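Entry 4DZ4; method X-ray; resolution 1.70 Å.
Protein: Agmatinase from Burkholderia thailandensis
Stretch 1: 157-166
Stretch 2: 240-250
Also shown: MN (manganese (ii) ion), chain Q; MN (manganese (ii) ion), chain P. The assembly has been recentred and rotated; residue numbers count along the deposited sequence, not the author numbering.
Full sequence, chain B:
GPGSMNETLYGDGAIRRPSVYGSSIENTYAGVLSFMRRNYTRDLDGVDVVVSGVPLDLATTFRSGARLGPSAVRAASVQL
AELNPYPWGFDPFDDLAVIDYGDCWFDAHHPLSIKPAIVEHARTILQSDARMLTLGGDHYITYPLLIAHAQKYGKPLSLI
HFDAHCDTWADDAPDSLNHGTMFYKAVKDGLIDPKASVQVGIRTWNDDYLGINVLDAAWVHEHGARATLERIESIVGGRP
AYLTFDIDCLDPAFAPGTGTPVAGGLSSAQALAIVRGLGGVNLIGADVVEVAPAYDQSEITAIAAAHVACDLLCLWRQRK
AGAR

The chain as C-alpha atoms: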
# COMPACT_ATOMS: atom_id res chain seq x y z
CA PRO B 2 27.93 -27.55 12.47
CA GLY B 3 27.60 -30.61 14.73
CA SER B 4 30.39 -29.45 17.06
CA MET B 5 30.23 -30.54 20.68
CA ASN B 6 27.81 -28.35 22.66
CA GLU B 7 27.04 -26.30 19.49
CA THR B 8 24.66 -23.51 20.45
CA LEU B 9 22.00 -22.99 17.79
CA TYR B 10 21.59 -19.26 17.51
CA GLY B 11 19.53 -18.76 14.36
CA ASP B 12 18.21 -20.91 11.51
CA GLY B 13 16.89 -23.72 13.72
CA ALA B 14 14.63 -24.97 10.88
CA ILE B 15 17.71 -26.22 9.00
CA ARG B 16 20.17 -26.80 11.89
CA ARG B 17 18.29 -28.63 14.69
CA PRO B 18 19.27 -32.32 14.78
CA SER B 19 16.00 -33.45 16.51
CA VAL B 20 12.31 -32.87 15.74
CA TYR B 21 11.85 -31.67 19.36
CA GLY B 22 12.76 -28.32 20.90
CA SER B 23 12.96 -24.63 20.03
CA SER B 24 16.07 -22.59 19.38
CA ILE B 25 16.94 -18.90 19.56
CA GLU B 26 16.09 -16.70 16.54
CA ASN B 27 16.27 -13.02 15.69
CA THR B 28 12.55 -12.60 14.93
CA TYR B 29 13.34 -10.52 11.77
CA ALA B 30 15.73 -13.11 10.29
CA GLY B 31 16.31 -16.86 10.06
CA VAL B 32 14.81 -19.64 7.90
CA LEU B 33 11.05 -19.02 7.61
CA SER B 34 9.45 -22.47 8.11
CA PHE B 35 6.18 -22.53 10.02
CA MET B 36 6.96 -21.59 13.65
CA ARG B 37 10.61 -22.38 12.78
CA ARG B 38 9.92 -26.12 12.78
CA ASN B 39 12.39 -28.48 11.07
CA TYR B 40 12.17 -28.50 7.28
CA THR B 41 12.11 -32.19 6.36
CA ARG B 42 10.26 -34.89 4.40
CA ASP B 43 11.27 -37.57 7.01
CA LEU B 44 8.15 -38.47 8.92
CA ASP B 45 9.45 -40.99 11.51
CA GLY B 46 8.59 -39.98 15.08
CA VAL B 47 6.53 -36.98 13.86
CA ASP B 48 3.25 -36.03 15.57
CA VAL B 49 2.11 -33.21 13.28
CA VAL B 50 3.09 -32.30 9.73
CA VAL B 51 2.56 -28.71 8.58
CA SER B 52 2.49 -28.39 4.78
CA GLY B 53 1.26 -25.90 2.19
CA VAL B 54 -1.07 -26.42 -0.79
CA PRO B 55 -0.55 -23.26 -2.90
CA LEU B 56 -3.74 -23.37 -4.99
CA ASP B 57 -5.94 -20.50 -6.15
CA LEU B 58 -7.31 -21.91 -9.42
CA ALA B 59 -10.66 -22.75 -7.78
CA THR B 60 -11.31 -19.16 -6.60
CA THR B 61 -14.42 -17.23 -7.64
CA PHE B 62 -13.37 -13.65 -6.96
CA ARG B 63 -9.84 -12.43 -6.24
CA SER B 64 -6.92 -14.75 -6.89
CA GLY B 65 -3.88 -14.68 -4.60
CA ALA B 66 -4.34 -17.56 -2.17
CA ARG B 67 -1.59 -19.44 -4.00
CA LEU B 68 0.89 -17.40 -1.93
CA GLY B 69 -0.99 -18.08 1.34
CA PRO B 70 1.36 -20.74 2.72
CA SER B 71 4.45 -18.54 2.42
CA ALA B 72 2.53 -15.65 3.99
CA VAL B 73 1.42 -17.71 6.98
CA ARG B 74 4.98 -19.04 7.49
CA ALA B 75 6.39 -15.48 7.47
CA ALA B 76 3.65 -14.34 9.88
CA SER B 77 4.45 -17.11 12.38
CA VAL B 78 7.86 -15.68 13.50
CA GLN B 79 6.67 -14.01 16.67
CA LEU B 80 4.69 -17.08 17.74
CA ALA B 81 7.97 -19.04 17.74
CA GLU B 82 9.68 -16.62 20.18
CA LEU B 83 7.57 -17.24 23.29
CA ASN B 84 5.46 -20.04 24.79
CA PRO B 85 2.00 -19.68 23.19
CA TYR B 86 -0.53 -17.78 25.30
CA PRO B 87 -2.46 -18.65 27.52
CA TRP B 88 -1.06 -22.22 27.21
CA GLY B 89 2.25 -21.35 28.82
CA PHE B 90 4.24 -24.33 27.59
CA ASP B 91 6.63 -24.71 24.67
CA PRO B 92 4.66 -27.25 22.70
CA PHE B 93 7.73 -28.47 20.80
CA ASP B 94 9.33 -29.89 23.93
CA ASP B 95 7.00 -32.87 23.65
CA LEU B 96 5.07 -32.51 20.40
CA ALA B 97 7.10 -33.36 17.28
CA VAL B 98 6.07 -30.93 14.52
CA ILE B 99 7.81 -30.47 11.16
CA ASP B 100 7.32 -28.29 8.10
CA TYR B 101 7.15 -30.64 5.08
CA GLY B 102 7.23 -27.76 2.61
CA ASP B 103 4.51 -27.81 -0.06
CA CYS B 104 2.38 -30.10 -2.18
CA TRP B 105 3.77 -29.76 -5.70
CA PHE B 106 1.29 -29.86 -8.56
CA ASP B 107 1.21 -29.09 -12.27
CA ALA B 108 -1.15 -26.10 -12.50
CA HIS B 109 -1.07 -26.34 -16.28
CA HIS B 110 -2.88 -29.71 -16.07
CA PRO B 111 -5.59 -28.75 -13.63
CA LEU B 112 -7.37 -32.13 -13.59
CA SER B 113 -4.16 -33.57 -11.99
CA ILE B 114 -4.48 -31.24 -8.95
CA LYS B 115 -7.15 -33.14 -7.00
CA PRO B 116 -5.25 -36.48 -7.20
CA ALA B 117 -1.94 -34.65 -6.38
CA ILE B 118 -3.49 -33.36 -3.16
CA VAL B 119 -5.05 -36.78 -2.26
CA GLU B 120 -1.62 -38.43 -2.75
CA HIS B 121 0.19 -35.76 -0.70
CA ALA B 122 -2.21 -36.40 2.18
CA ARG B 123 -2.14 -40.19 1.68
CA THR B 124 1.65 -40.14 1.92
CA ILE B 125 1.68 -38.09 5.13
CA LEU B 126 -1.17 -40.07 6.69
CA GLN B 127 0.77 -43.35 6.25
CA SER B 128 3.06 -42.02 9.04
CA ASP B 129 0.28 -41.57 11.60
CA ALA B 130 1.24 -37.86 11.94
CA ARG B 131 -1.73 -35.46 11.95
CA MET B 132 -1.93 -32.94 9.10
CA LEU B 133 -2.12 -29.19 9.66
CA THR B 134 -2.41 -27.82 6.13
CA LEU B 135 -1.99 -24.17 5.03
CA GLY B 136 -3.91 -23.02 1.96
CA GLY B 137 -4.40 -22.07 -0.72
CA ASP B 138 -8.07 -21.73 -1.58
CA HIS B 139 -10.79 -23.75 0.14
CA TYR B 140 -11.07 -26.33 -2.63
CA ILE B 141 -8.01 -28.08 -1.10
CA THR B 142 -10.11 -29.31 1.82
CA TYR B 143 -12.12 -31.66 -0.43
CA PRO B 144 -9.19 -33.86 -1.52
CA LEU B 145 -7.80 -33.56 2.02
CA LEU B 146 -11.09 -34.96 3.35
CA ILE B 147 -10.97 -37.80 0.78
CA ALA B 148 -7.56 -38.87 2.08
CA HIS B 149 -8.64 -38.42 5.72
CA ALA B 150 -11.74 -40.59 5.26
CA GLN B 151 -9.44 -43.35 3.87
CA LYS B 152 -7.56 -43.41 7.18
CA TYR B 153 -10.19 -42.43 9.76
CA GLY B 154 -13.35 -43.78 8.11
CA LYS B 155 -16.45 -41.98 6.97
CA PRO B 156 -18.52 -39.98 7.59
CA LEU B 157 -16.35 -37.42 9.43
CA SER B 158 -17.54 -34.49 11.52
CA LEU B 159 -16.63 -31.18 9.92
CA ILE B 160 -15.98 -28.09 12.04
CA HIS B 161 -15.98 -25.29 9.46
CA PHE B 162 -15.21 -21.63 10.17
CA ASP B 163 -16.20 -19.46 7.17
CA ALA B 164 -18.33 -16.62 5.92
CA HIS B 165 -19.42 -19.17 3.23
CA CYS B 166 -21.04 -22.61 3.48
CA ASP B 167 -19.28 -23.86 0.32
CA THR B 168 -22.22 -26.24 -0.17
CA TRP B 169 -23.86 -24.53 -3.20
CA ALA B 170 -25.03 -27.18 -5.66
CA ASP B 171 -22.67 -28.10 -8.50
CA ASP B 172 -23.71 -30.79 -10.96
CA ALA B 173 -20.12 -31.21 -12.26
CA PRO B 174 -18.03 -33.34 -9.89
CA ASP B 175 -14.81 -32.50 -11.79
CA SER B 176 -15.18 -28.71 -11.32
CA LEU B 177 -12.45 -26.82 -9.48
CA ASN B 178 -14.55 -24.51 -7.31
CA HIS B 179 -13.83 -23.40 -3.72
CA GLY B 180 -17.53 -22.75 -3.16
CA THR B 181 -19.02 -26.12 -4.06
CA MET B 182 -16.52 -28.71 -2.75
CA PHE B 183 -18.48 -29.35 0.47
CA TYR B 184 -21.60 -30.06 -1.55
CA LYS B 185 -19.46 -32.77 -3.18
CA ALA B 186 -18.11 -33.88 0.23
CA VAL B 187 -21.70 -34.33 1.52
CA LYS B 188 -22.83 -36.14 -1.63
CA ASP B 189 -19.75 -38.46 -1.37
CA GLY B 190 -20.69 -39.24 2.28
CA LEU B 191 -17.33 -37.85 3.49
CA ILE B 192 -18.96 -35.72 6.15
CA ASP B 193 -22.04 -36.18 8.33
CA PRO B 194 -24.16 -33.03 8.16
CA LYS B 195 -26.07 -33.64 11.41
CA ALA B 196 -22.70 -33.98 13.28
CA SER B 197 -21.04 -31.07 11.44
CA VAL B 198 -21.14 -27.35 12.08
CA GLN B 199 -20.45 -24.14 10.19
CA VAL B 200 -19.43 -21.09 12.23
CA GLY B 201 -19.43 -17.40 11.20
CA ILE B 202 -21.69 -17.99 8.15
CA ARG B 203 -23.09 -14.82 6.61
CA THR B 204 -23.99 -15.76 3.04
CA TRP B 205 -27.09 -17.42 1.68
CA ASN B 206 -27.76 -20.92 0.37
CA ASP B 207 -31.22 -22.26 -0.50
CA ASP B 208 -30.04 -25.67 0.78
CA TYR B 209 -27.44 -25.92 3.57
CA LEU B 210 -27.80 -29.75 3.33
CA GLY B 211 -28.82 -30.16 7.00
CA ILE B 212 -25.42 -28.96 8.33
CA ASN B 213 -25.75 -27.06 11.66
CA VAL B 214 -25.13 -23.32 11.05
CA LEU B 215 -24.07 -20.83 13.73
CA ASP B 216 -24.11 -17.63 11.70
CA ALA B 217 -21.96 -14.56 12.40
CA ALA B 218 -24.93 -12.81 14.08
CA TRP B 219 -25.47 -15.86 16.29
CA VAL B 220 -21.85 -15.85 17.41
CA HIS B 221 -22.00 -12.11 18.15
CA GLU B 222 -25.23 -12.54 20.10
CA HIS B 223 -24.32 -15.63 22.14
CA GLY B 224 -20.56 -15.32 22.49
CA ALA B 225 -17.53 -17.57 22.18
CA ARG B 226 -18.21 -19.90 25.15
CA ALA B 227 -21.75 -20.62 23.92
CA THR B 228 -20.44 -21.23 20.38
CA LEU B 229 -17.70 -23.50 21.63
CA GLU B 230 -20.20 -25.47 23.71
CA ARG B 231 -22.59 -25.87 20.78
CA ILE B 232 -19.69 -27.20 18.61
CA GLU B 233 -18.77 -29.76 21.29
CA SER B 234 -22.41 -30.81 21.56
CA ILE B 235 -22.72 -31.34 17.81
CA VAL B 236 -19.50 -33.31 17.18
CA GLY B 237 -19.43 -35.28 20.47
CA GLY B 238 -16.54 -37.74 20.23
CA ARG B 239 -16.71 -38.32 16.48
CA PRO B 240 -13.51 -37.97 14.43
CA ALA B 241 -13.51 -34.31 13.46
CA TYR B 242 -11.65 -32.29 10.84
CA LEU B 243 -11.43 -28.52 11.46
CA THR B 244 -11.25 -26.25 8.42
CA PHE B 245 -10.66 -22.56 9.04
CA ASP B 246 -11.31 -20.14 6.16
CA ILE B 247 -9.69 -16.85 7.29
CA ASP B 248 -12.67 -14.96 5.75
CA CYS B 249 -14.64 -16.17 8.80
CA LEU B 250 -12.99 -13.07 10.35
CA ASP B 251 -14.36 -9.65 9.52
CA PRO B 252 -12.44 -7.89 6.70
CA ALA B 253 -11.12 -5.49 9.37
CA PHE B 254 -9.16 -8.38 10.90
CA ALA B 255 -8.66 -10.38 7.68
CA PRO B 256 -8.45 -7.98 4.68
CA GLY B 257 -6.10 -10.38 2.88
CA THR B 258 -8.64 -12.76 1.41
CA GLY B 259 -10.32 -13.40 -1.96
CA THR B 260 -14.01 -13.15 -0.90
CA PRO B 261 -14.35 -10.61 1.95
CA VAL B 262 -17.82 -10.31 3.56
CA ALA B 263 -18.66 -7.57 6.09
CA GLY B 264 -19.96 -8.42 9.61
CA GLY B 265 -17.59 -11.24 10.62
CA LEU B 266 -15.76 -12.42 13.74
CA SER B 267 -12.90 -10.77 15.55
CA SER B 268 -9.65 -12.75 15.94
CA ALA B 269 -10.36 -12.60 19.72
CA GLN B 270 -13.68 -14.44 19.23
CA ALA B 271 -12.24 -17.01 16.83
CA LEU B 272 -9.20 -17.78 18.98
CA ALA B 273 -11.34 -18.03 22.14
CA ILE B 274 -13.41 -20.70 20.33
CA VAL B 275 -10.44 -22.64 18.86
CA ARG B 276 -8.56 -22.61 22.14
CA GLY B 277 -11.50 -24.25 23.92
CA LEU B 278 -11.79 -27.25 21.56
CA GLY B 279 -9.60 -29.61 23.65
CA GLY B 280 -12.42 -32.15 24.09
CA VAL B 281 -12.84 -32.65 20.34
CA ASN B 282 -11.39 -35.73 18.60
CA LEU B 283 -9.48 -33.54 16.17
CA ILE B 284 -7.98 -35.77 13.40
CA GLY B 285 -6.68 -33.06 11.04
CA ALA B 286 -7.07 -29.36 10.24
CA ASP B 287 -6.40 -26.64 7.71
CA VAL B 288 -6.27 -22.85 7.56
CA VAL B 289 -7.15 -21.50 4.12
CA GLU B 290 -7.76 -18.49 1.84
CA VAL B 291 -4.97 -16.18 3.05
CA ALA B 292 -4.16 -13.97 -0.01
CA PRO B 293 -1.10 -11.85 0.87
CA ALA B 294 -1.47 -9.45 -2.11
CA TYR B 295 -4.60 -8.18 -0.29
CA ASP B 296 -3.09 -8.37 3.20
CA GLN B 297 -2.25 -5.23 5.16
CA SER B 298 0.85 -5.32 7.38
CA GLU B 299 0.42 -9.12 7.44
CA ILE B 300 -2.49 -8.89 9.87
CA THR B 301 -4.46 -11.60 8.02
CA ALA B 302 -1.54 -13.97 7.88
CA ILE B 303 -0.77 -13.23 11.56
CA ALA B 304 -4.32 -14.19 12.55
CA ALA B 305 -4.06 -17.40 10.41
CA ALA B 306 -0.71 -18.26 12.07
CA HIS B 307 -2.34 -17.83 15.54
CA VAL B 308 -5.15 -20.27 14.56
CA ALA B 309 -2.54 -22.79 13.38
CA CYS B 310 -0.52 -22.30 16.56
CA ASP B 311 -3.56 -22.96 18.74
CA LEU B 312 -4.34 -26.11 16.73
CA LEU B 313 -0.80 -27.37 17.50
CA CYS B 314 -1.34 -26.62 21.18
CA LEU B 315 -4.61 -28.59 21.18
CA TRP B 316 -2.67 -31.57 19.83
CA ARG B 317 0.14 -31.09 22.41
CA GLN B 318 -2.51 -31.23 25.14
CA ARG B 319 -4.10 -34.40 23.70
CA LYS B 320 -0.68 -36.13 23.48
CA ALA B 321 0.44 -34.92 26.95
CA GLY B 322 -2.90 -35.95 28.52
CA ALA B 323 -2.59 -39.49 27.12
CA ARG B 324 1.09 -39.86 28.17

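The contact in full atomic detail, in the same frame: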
# COMPACT_ATOMS: atom_id res chain seq x y z
N LEU B 157 -17.05 -38.22 8.43
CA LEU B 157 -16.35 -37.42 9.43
C LEU B 157 -17.22 -36.26 9.89
O LEU B 157 -18.11 -35.83 9.16
CB LEU B 157 -15.05 -36.85 8.84
CG LEU B 157 -14.07 -37.92 8.34
CD1 LEU B 157 -12.97 -37.29 7.50
CD2 LEU B 157 -13.50 -38.69 9.52
N SER B 158 -16.95 -35.75 11.09
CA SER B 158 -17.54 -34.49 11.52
C SER B 158 -16.69 -33.35 10.99
O SER B 158 -15.45 -33.36 11.13
CB SER B 158 -17.59 -34.43 13.05
OG SER B 158 -18.69 -35.18 13.51
N LEU B 159 -17.35 -32.37 10.37
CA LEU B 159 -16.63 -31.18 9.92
C LEU B 159 -16.91 -30.01 10.86
O LEU B 159 -18.07 -29.73 11.20
CB LEU B 159 -17.01 -30.80 8.49
CG LEU B 159 -16.11 -29.74 7.83
CD1 LEU B 159 -14.74 -30.32 7.50
CD2 LEU B 159 -16.79 -29.21 6.56
N ILE B 160 -15.85 -29.35 11.28
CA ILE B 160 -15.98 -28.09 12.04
C ILE B 160 -15.41 -27.02 11.10
O ILE B 160 -14.23 -26.97 10.84
CB ILE B 160 -15.21 -28.10 13.37
CG1 ILE B 160 -15.71 -29.24 14.29
CG2 ILE B 160 -15.37 -26.73 14.05
CD1 ILE B 160 -14.86 -29.41 15.54
N HIS B 161 -16.29 -26.15 10.63
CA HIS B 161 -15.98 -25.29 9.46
C HIS B 161 -16.20 -23.83 9.80
O HIS B 161 -17.33 -23.44 10.09
CB HIS B 161 -16.87 -25.78 8.33
CG HIS B 161 -16.85 -24.95 7.07
ND1 HIS B 161 -17.86 -25.04 6.16
CD2 HIS B 161 -15.93 -24.07 6.55
CE1 HIS B 161 -17.60 -24.22 5.12
NE2 HIS B 161 -16.42 -23.62 5.35
N PHE B 162 -15.12 -23.06 9.87
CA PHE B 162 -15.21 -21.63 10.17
C PHE B 162 -15.14 -20.88 8.83
O PHE B 162 -14.17 -21.08 8.08
CB PHE B 162 -14.04 -21.19 11.05
CG PHE B 162 -14.08 -21.72 12.45
CD1 PHE B 162 -14.55 -20.93 13.51
CD2 PHE B 162 -13.61 -23.01 12.73
CE1 PHE B 162 -14.60 -21.41 14.82
CE2 PHE B 162 -13.62 -23.49 14.05
CZ PHE B 162 -14.11 -22.70 15.09
N ASP B 163 -16.12 -20.03 8.52
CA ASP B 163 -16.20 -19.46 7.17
C ASP B 163 -17.33 -18.46 7.12
O ASP B 163 -18.35 -18.67 7.78
CB ASP B 163 -16.51 -20.58 6.16
CG ASP B 163 -15.97 -20.32 4.76
OD1 ASP B 163 -16.14 -19.20 4.22
OD2 ASP B 163 -15.47 -21.29 4.15
N ALA B 164 -17.17 -17.43 6.30
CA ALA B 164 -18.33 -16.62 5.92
C ALA B 164 -19.27 -17.37 4.96
O ALA B 164 -20.42 -16.97 4.80
CB ALA B 164 -17.86 -15.32 5.25
N HIS B 165 -18.75 -18.44 4.33
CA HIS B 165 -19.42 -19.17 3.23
C HIS B 165 -19.59 -20.65 3.56
O HIS B 165 -18.69 -21.31 4.05
CB HIS B 165 -18.58 -19.09 1.94
CG HIS B 165 -18.20 -17.69 1.56
ND1 HIS B 165 -17.03 -17.12 1.93
CD2 HIS B 165 -18.88 -16.74 0.80
CE1 HIS B 165 -16.98 -15.85 1.45
NE2 HIS B 165 -18.11 -15.64 0.75
N CYS B 166 -20.75 -21.19 3.22
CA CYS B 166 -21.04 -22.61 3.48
C CYS B 166 -20.31 -23.56 2.54
O CYS B 166 -20.06 -24.73 2.89
CB CYS B 166 -22.54 -22.84 3.39
SG CYS B 166 -23.25 -22.52 1.75
N PRO B 240 -14.72 -38.49 15.07
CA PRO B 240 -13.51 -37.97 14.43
C PRO B 240 -13.86 -36.70 13.69
O PRO B 240 -14.80 -36.71 12.88
CB PRO B 240 -13.12 -39.06 13.43
CG PRO B 240 -14.28 -40.02 13.37
CD PRO B 240 -15.02 -39.88 14.67
N ALA B 241 -13.14 -35.63 13.98
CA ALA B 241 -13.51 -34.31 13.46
C ALA B 241 -12.35 -33.68 12.73
O ALA B 241 -11.23 -33.74 13.20
CB ALA B 241 -13.94 -33.42 14.60
N TYR B 242 -12.65 -33.04 11.61
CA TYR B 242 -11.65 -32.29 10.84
C TYR B 242 -12.05 -30.82 10.94
O TYR B 242 -13.21 -30.49 10.71
CB TYR B 242 -11.68 -32.74 9.38
CG TYR B 242 -10.59 -32.12 8.50
CD1 TYR B 242 -10.76 -30.84 7.94
CD2 TYR B 242 -9.40 -32.80 8.25
CE1 TYR B 242 -9.77 -30.28 7.14
CE2 TYR B 242 -8.41 -32.26 7.44
CZ TYR B 242 -8.60 -30.99 6.89
OH TYR B 242 -7.63 -30.43 6.09
N LEU B 243 -11.10 -29.94 11.28
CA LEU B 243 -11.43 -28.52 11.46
C LEU B 243 -10.86 -27.76 10.28
O LEU B 243 -9.66 -27.84 10.03
CB LEU B 243 -10.81 -28.02 12.76
CG LEU B 243 -11.18 -26.61 13.23
CD1 LEU B 243 -11.20 -26.50 14.75
CD2 LEU B 243 -10.21 -25.58 12.62
N THR B 244 -11.70 -27.01 9.58
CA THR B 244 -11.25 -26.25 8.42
C THR B 244 -11.55 -24.78 8.69
O THR B 244 -12.70 -24.42 8.95
CB THR B 244 -11.86 -26.79 7.09
OG1 THR B 244 -11.42 -25.98 5.99
CG2 THR B 244 -13.40 -26.82 7.12
N PHE B 245 -10.51 -23.97 8.69
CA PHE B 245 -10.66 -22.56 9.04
C PHE B 245 -10.38 -21.68 7.83
O PHE B 245 -9.22 -21.50 7.44
CB PHE B 245 -9.74 -22.17 10.20
CG PHE B 245 -10.16 -20.91 10.90
CD1 PHE B 245 -10.02 -19.68 10.25
CD2 PHE B 245 -10.72 -20.95 12.19
CE1 PHE B 245 -10.44 -18.49 10.86
CE2 PHE B 245 -11.10 -19.76 12.82
CZ PHE B 245 -10.96 -18.53 12.16
N ASP B 246 -11.44 -21.11 7.26
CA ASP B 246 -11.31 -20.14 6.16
C ASP B 246 -11.14 -18.78 6.84
O ASP B 246 -12.00 -18.37 7.59
CB ASP B 246 -12.56 -20.23 5.26
CG ASP B 246 -12.57 -19.20 4.08
OD1 ASP B 246 -11.80 -18.22 4.11
OD2 ASP B 246 -13.38 -19.38 3.14
N ILE B 247 -9.99 -18.13 6.64
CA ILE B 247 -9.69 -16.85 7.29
C ILE B 247 -10.78 -15.78 7.06
O ILE B 247 -10.94 -14.87 7.89
CB ILE B 247 -8.28 -16.36 6.91
CG1 ILE B 247 -7.67 -15.46 8.05
CG2 ILE B 247 -8.28 -15.68 5.52
CD1 ILE B 247 -7.51 -16.12 9.41
N ASP B 248 -11.57 -15.92 5.99
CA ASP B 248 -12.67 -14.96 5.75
C ASP B 248 -13.85 -15.13 6.72
O ASP B 248 -14.81 -14.36 6.68
CB ASP B 248 -13.10 -14.92 4.26
CG ASP B 248 -14.00 -16.12 3.82
OD1 ASP B 248 -14.01 -16.35 2.58
OD2 ASP B 248 -14.64 -16.82 4.64
N CYS B 249 -13.76 -16.13 7.61
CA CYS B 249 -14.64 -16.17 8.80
C CYS B 249 -14.49 -14.82 9.57
O CYS B 249 -15.47 -14.23 10.04
CB CYS B 249 -14.21 -17.33 9.71
SG CYS B 249 -15.24 -17.45 11.18
N LEU B 250 -13.26 -14.32 9.65
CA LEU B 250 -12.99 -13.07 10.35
C LEU B 250 -13.52 -11.91 9.52
O LEU B 250 -13.53 -11.97 8.28
CB LEU B 250 -11.47 -12.90 10.58
CG LEU B 250 -10.82 -14.06 11.33
CD1 LEU B 250 -9.34 -13.79 11.58
CD2 LEU B 250 -11.54 -14.33 12.65
MN MN Q . -15.13 -18.22 2.64
MN MN P . -14.66 -21.37 2.11
O HOH W 1 -15.47 -19.78 1.32

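How do the two backbones join at the start of stretch 1? They run as neighbouring parallel strands, and every second residue of stretch 1, Ser158, Ile160 and Phe162, both gives and accepts a hydrogen bond. Ser158 N donates to Pro240 O (3.0 Å) and Ser158 O accepts from Tyr242 N (2.9 Å). On one face Leu159 CD1 lies 4.0 Å from Tyr242 CD1.

How does the pattern continue through Ile160 and His161? Ile160 repeats it with Tyr242 O and Thr244 N. Its side chain lies on the other face, where Ile160 CG2 is 4.2 Å from Leu243 CD1. His161, on the same face as Leu159, brings CD2 within 3.8 Å of Thr244 CG2, and His161 NE2 donates to Asp163 OD2 (2.8 Å), steadying that carboxylate from a neighbouring ring.

What does Phe162 add? Its backbone bonds Thr244 O and Asp246 N. The Phe162 and Phe245 rings are nearly parallel but slid apart, so Phe162 CB sits over the Phe245 face in a CH-pi contact.

Why do acidic groups crowd together beyond the strands? Asp163 OD1 is only 2.8 Å from Asp248 OD2 because manganese offsets their negative charge. One ion binds Asp163 OD1, His165 ND1, Asp246 OD2 and both Asp248 carboxylate oxygens; Asp163 OD2 and Asp246 OD2 reach the second, and a water bridges the pair. Ala164 N donates to Asp248 OD2 (3.1 Å) and His165 N to Asp163 OD1 (2.7 Å), fixing the carboxylates from the backbone.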